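Local structure of transcriptional regulator, AsnC family (Agrobacterium tumefaciens str. C58, 3I4P) at the interface of chains A and B. The protein regulates transcription as an Lrp/AsnC-family protein, binding DNA sequence-specifically through a winged helix-turn-helix domain joined to a ligand-binding domain that also pairs subunits. Numbering follows the deposited sequence. Chains: chain A/B, Transcriptional regulator, AsnC family.

Contact 1: the interface of chains A and B. Residues chain A 12-13, 15-16, 50; chain B 51-52.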
loop_
_atom_site.group_PDB
_atom_site.type_symbol
_atom_site.label_atom_id
_atom_site.label_comp_id
_atom_site.label_asym_id
_atom_site.label_seq_id
_atom_site.Cartn_x
_atom_site.Cartn_y
_atom_site.Cartn_z
ATOM N N LEU A 12 -22.285 -8.946 36.841
ATOM C CA LEU A 12 -21.500 -10.193 36.771
ATOM C C LEU A 12 -20.255 -10.036 35.876
ATOM O O LEU A 12 -19.190 -10.484 36.234
ATOM C CB LEU A 12 -22.372 -11.398 36.355
ATOM C CG LEU A 12 -23.343 -11.948 37.419
ATOM C CD1 LEU A 12 -24.096 -13.140 36.877
ATOM C CD2 LEU A 12 -22.629 -12.341 38.721
ATOM N N GLN A 13 -20.388 -9.324 34.768
ATOM C CA GLN A 13 -19.270 -9.042 33.861
ATOM C C GLN A 13 -18.193 -8.161 34.490
ATOM O O GLN A 13 -17.053 -8.140 34.012
ATOM C CB GLN A 13 -19.770 -8.322 32.604
ATOM C CG GLN A 13 -20.557 -9.157 31.661
ATOM C CD GLN A 13 -20.635 -8.503 30.279
ATOM O OE1 GLN A 13 -20.253 -9.118 29.273
ATOM N NE2 GLN A 13 -21.060 -7.235 30.234
ATOM N N ASP A 15 -17.717 -8.124 38.056
ATOM C CA ASP A 15 -17.346 -8.677 39.337
ATOM C C ASP A 15 -18.247 -9.855 39.609
ATOM O O ASP A 15 -19.431 -9.676 39.796
ATOM C CB ASP A 15 -17.523 -7.615 40.432
ATOM C CG ASP A 15 -17.016 -8.074 41.840
ATOM O OD1 ASP A 15 -16.446 -9.185 41.999
ATOM O OD2 ASP A 15 -17.184 -7.284 42.801
ATOM N N SER A 16 -17.698 -11.069 39.634
ATOM C CA SER A 16 -18.497 -12.275 39.945
ATOM C C SER A 16 -18.275 -12.751 41.371
ATOM O O SER A 16 -18.665 -13.853 41.720
ATOM C CB SER A 16 -18.153 -13.415 38.975
ATOM O OG SER A 16 -16.799 -13.822 39.086
ATOM N N ARG A 50 -16.925 -18.213 34.528
ATOM C CA ARG A 50 -16.395 -17.187 35.434
ATOM C C ARG A 50 -14.900 -17.438 35.632
ATOM O O ARG A 50 -14.497 -18.591 35.843
ATOM C CB ARG A 50 -17.099 -17.216 36.761
ATOM C CG ARG A 50 -18.564 -16.798 36.720
ATOM C CD ARG A 50 -19.155 -17.030 38.111
ATOM N NE ARG A 50 -20.490 -16.479 38.383
ATOM C CZ ARG A 50 -21.623 -16.976 37.900
ATOM N NH1 ARG A 50 -21.609 -17.996 37.031
ATOM N NH2 ARG A 50 -22.787 -16.430 38.251
ATOM N N VAL B 51 -14.486 -12.272 36.992
ATOM C CA VAL B 51 -15.608 -11.817 36.186
ATOM C C VAL B 51 -16.374 -12.990 35.528
ATOM O O VAL B 51 -15.830 -14.055 35.307
ATOM C CB VAL B 51 -15.149 -10.842 35.041
ATOM C CG1 VAL B 51 -14.502 -9.580 35.594
ATOM C CG2 VAL B 51 -14.215 -11.552 34.063
ATOM N N ALA B 52 -17.641 -12.767 35.226
ATOM C CA ALA B 52 -18.390 -13.631 34.326
ATOM C C ALA B 52 -18.049 -13.218 32.891
ATOM O O ALA B 52 -17.937 -12.005 32.544
ATOM C CB ALA B 52 -19.907 -13.528 34.588
HETATM O O HOH W 1 -16.566 -9.842 31.754
#
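Backbone hydrogen bonding carries the contact between A:Leu12, the last residue of helix 3-12, and B:Ala52 of strand 47-54. The amide N of B:Ala52 donates to the carbonyl O of A:Leu12 over 2.9 Å in a nearly straight bond, 172° at the hydrogen. It arrives 46° above the carbonyl plane, not on a lone pair. A water extends this grip: it stands 2.9 Å from the carbonyl O of A:Gln13 and 2.7 Å from the carbonyl O of B:Ala52, joining two acceptors that could not bond directly.

Strand pairing is the second kind of interaction. A:Arg50 forms an antiparallel bridge with B:Ala52, and the arginine's aliphatic stem touches the partner at CB and CG, with CG 4.0 Å from B:Ala52 CA. The two 47-54 strands thus pair across the dimer, as is typical of Lrp/AsnC proteins, and tie each winged helix-turn-helix domain to its neighbour.

Apolar packing joins the methyl CB of B:Ala52 to A:Leu12 CB at 3.7 Å. Carbons also make van der Waals contact with polar backbone atoms: A:Ser16 CB lies near B:Ala52 N, and B:Val51 CG1, anti to the carbonyl carbon (chi1 -62°), reaches 3.3 Å from A:Gln13 O.

Contact 2: the interface of chains A and B. Residues chain A 94, 107, 142-144; chain B 93-94, 96.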
loop_
_atom_site.group_PDB
_atom_site.type_symbol
_atom_site.label_atom_id
_atom_site.label_comp_id
_atom_site.label_asym_id
_atom_site.label_seq_id
_atom_site.Cartn_x
_atom_site.Cartn_y
_atom_site.Cartn_z
ATOM N N GLU A 94 -5.969 -14.191 21.061
ATOM C CA GLU A 94 -7.119 -13.921 20.209
ATOM C C GLU A 94 -6.709 -14.246 18.815
ATOM O O GLU A 94 -5.578 -14.014 18.441
ATOM C CB GLU A 94 -7.589 -12.456 20.303
ATOM C CG GLU A 94 -8.065 -12.064 21.646
ATOM C CD GLU A 94 -8.453 -10.561 21.774
ATOM O OE1 GLU A 94 -8.955 -9.981 20.800
ATOM O OE2 GLU A 94 -8.256 -10.017 22.887
ATOM N N ARG A 107 -3.792 -11.697 18.099
ATOM C CA ARG A 107 -3.214 -10.927 19.204
ATOM C C ARG A 107 -2.371 -11.836 20.072
ATOM O O ARG A 107 -2.855 -12.872 20.559
ATOM C CB ARG A 107 -4.274 -10.296 20.089
ATOM C CG ARG A 107 -3.671 -9.335 21.067
ATOM C CD ARG A 107 -4.687 -8.401 21.736
ATOM N NE ARG A 107 -5.360 -9.036 22.861
ATOM C CZ ARG A 107 -4.922 -9.123 24.125
ATOM N NH1 ARG A 107 -5.678 -9.741 25.021
ATOM N NH2 ARG A 107 -3.766 -8.635 24.517
ATOM N N LYS A 142 -7.342 0.501 26.694
ATOM C CA LYS A 142 -8.492 -0.201 27.289
ATOM C C LYS A 142 -8.415 -1.678 26.952
ATOM O O LYS A 142 -8.158 -2.040 25.825
ATOM C CB LYS A 142 -9.832 0.380 26.771
ATOM C CG LYS A 142 -11.083 -0.233 27.374
ATOM C CD LYS A 142 -12.309 0.302 26.657
ATOM C CE LYS A 142 -13.623 0.001 27.353
ATOM N NZ LYS A 142 -14.776 0.517 26.542
ATOM N N TYR A 143 -8.682 -2.521 27.934
ATOM C CA TYR A 143 -8.966 -3.926 27.690
ATOM C C TYR A 143 -10.021 -4.397 28.674
ATOM O O TYR A 143 -9.789 -4.508 29.868
ATOM C CB TYR A 143 -7.698 -4.809 27.727
ATOM C CG TYR A 143 -7.998 -6.300 27.722
ATOM C CD1 TYR A 143 -8.074 -7.020 26.541
ATOM C CD2 TYR A 143 -8.203 -6.983 28.901
ATOM C CE1 TYR A 143 -8.357 -8.396 26.544
ATOM C CE2 TYR A 143 -8.476 -8.335 28.921
ATOM C CZ TYR A 143 -8.560 -9.042 27.740
ATOM O OH TYR A 143 -8.834 -10.385 27.789
ATOM N N THR A 144 -11.180 -4.730 28.129
ATOM C CA THR A 144 -12.266 -5.233 28.911
ATOM C C THR A 144 -12.811 -6.510 28.291
ATOM O O THR A 144 -12.764 -6.699 27.060
ATOM C CB THR A 144 -13.418 -4.174 29.028
ATOM O OG1 THR A 144 -14.342 -4.620 30.019
ATOM C CG2 THR A 144 -14.139 -3.989 27.703
ATOM N N VAL B 93 -14.070 -2.736 22.956
ATOM C CA VAL B 93 -13.734 -3.666 24.010
ATOM C C VAL B 93 -12.218 -3.734 24.213
ATOM O O VAL B 93 -11.728 -4.158 25.290
ATOM C CB VAL B 93 -14.424 -5.034 23.829
ATOM C CG1 VAL B 93 -15.954 -4.897 24.093
ATOM C CG2 VAL B 93 -14.105 -5.631 22.505
ATOM N N GLU B 94 -11.471 -3.290 23.199
ATOM C CA GLU B 94 -10.017 -3.256 23.280
ATOM C C GLU B 94 -9.569 -2.071 22.497
ATOM O O GLU B 94 -10.152 -1.754 21.481
ATOM C CB GLU B 94 -9.367 -4.540 22.729
ATOM C CG GLU B 94 -9.718 -5.761 23.484
ATOM C CD GLU B 94 -9.142 -7.076 22.879
ATOM O OE1 GLU B 94 -8.036 -7.050 22.319
ATOM O OE2 GLU B 94 -9.833 -8.114 23.017
ATOM N N TYR B 96 -5.823 0.103 21.584
ATOM C CA TYR B 96 -4.371 0.144 21.651
ATOM C C TYR B 96 -3.818 1.294 20.884
ATOM O O TYR B 96 -4.262 1.600 19.761
ATOM C CB TYR B 96 -3.720 -1.130 21.052
ATOM C CG TYR B 96 -4.091 -2.375 21.778
ATOM C CD1 TYR B 96 -3.321 -2.861 22.821
ATOM C CD2 TYR B 96 -5.253 -3.046 21.455
ATOM C CE1 TYR B 96 -3.694 -3.988 23.487
ATOM C CE2 TYR B 96 -5.647 -4.148 22.136
ATOM C CZ TYR B 96 -4.875 -4.621 23.143
ATOM O OH TYR B 96 -5.305 -5.747 23.801
HETATM O O HOH W 2 -12.010 -8.398 25.040
#
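B:Glu94, which buries the most surface here, runs its side chain beside the ring of A:Tyr143 and carries its carboxylate towards A:Glu94 of the other subunit. Its CG lies 3.7 Å from A:Tyr143 CD1, and the two side chains point the same way, with the ring and carboxylate planes 58° apart. CG of B:Glu94 is anti to the carbonyl carbon (chi1 -63°), and the extended chain beyond it spans the distance to the dimer axis.

The carboxylates of A:Glu94 and B:Glu94 approach from opposite directions, their planes nearly perpendicular at 84°. Their OE2 atoms are modelled 2.5 Å apart, a doubtful separation unless a proton is shared, which the coordinates do not show. A:Arg107 would offset the charge: its NE donates to A:Glu94 OE2 at 3.1 Å and forms a salt bridge with B:Glu94 OE1 at 3.4 Å. The phenol OH of B:Tyr96 sits 3.0 Å above one face of this guanidinium, towards its rim.

B:Val93 contributes its carbonyl O, which accepts from A:Thr144 N at 2.9 Å, and its side chain, which packs near A:Thr144 CG2. A water links A:Thr144 O to B:Glu94 OE2. In the fold, strand 139-143 of chain A runs antiparallel to strand 92-98 of chain B, while the glutamates meet near the two-fold axis between ligand-binding domains.

Contact 3: the interface of chains A and B. Residues chain A 83, 87, 95; chain B 140-141.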
loop_
_atom_site.group_PDB
_atom_site.type_symbol
_atom_site.label_atom_id
_atom_site.label_comp_id
_atom_site.label_asym_id
_atom_site.label_seq_id
_atom_site.Cartn_x
_atom_site.Cartn_y
_atom_site.Cartn_z
ATOM N N SER A 83 -5.613 -23.560 11.848
ATOM C CA SER A 83 -6.215 -22.824 12.930
ATOM C C SER A 83 -6.180 -23.592 14.260
ATOM O O SER A 83 -6.099 -22.955 15.317
ATOM C CB SER A 83 -7.621 -22.318 12.546
ATOM O OG SER A 83 -8.605 -23.305 12.681
ATOM N N SER A 87 -4.051 -22.050 17.390
ATOM C CA SER A 87 -4.859 -21.987 18.622
ATOM C C SER A 87 -4.195 -22.611 19.838
ATOM O O SER A 87 -4.485 -22.204 20.962
ATOM C CB SER A 87 -6.234 -22.633 18.428
ATOM O OG SER A 87 -7.043 -21.789 17.650
ATOM N N PHE A 95 -7.650 -14.754 18.039
ATOM C CA PHE A 95 -7.352 -15.308 16.712
ATOM C C PHE A 95 -8.605 -15.212 15.873
ATOM O O PHE A 95 -9.654 -15.797 16.232
ATOM C CB PHE A 95 -6.908 -16.762 16.903
ATOM C CG PHE A 95 -6.543 -17.505 15.645
ATOM C CD1 PHE A 95 -6.147 -16.867 14.480
ATOM C CD2 PHE A 95 -6.510 -18.881 15.674
ATOM C CE1 PHE A 95 -5.756 -17.608 13.348
ATOM C CE2 PHE A 95 -6.149 -19.620 14.537
ATOM C CZ PHE A 95 -5.754 -18.976 13.383
ATOM N N GLN B 140 -14.449 -15.651 14.901
ATOM C CA GLN B 140 -13.588 -15.706 16.076
ATOM C C GLN B 140 -13.173 -17.157 16.348
ATOM O O GLN B 140 -13.947 -17.942 16.905
ATOM C CB GLN B 140 -14.313 -15.123 17.268
ATOM C CG GLN B 140 -13.487 -14.891 18.507
ATOM C CD GLN B 140 -14.378 -14.315 19.627
ATOM O OE1 GLN B 140 -15.233 -15.028 20.176
ATOM N NE2 GLN B 140 -14.182 -13.017 19.956
ATOM N N ILE B 141 -11.954 -17.516 15.924
ATOM C CA ILE B 141 -11.438 -18.887 16.079
ATOM C C ILE B 141 -11.028 -19.153 17.513
ATOM O O ILE B 141 -11.374 -20.179 18.061
ATOM C CB ILE B 141 -10.231 -19.184 15.164
ATOM C CG1 ILE B 141 -10.638 -19.054 13.690
ATOM C CG2 ILE B 141 -9.697 -20.617 15.468
ATOM C CD1 ILE B 141 -9.501 -18.774 12.759
#
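Strand 139-143 of chain B meets strand 92-98 and helix 76-88 of chain A, with B:Ile141 lying over the ring of A:Phe95 and against A:Ser83 and A:Ser87, which flank the ring's edge. B:Ile141 is the main element of the patch, hiding 52 Å² of its surface.

Its two branches divide the work. The terminal methyl CD1 stands over the centre of one face of the A:Phe95 ring, 3.8 Å from the centroid, in a CH-pi contact. The other branch, CG2, reaches the ring at A:Phe95 CD2, 3.6 Å away, and turns towards the helix, where it also lies 3.6 Å from A:Ser87 OG. CG1 sits beside the backbone N (chi1 -62°), and the extended chi2 carries CD1 over the ring while CG2 faces the serines.

In A:Phe95, chi1 of -179° sends the ring towards the helix, and chi2 of 23° turns its face to B:Ile141. A:Ser87 OG lies in plane at the ring's edge, and its hydroxyl donates to A:Ser83 O over 2.8 Å, satisfying the group within the helix. Along the backbone, B:Ile141 N makes a weak hydrogen bond to A:Phe95 O (2.9 Å).

The site thus joins the strand and helix layers of one Lrp/AsnC ligand-binding domain to the last strand of its partner.

The C-alpha centres of contacts 2 and 3 lie about 16 Å apart, and both are built from the same pair of elements, strands 92-98 and 139-143, with the chains exchanged between them. Two-fold symmetry repeats each, so both strands in each subunit are engaged by the partner. Contact 1, its C-alpha centre about 17 Å from that of contact 2 and 24 Å from that of contact 3, uses strand 47-54 and the end of helix 3-12. The DNA-binding and ligand-binding regions are therefore both tied across one dimer, a likely building unit of the deposited eight-chain assembly and a plausible route for coupling the two regions.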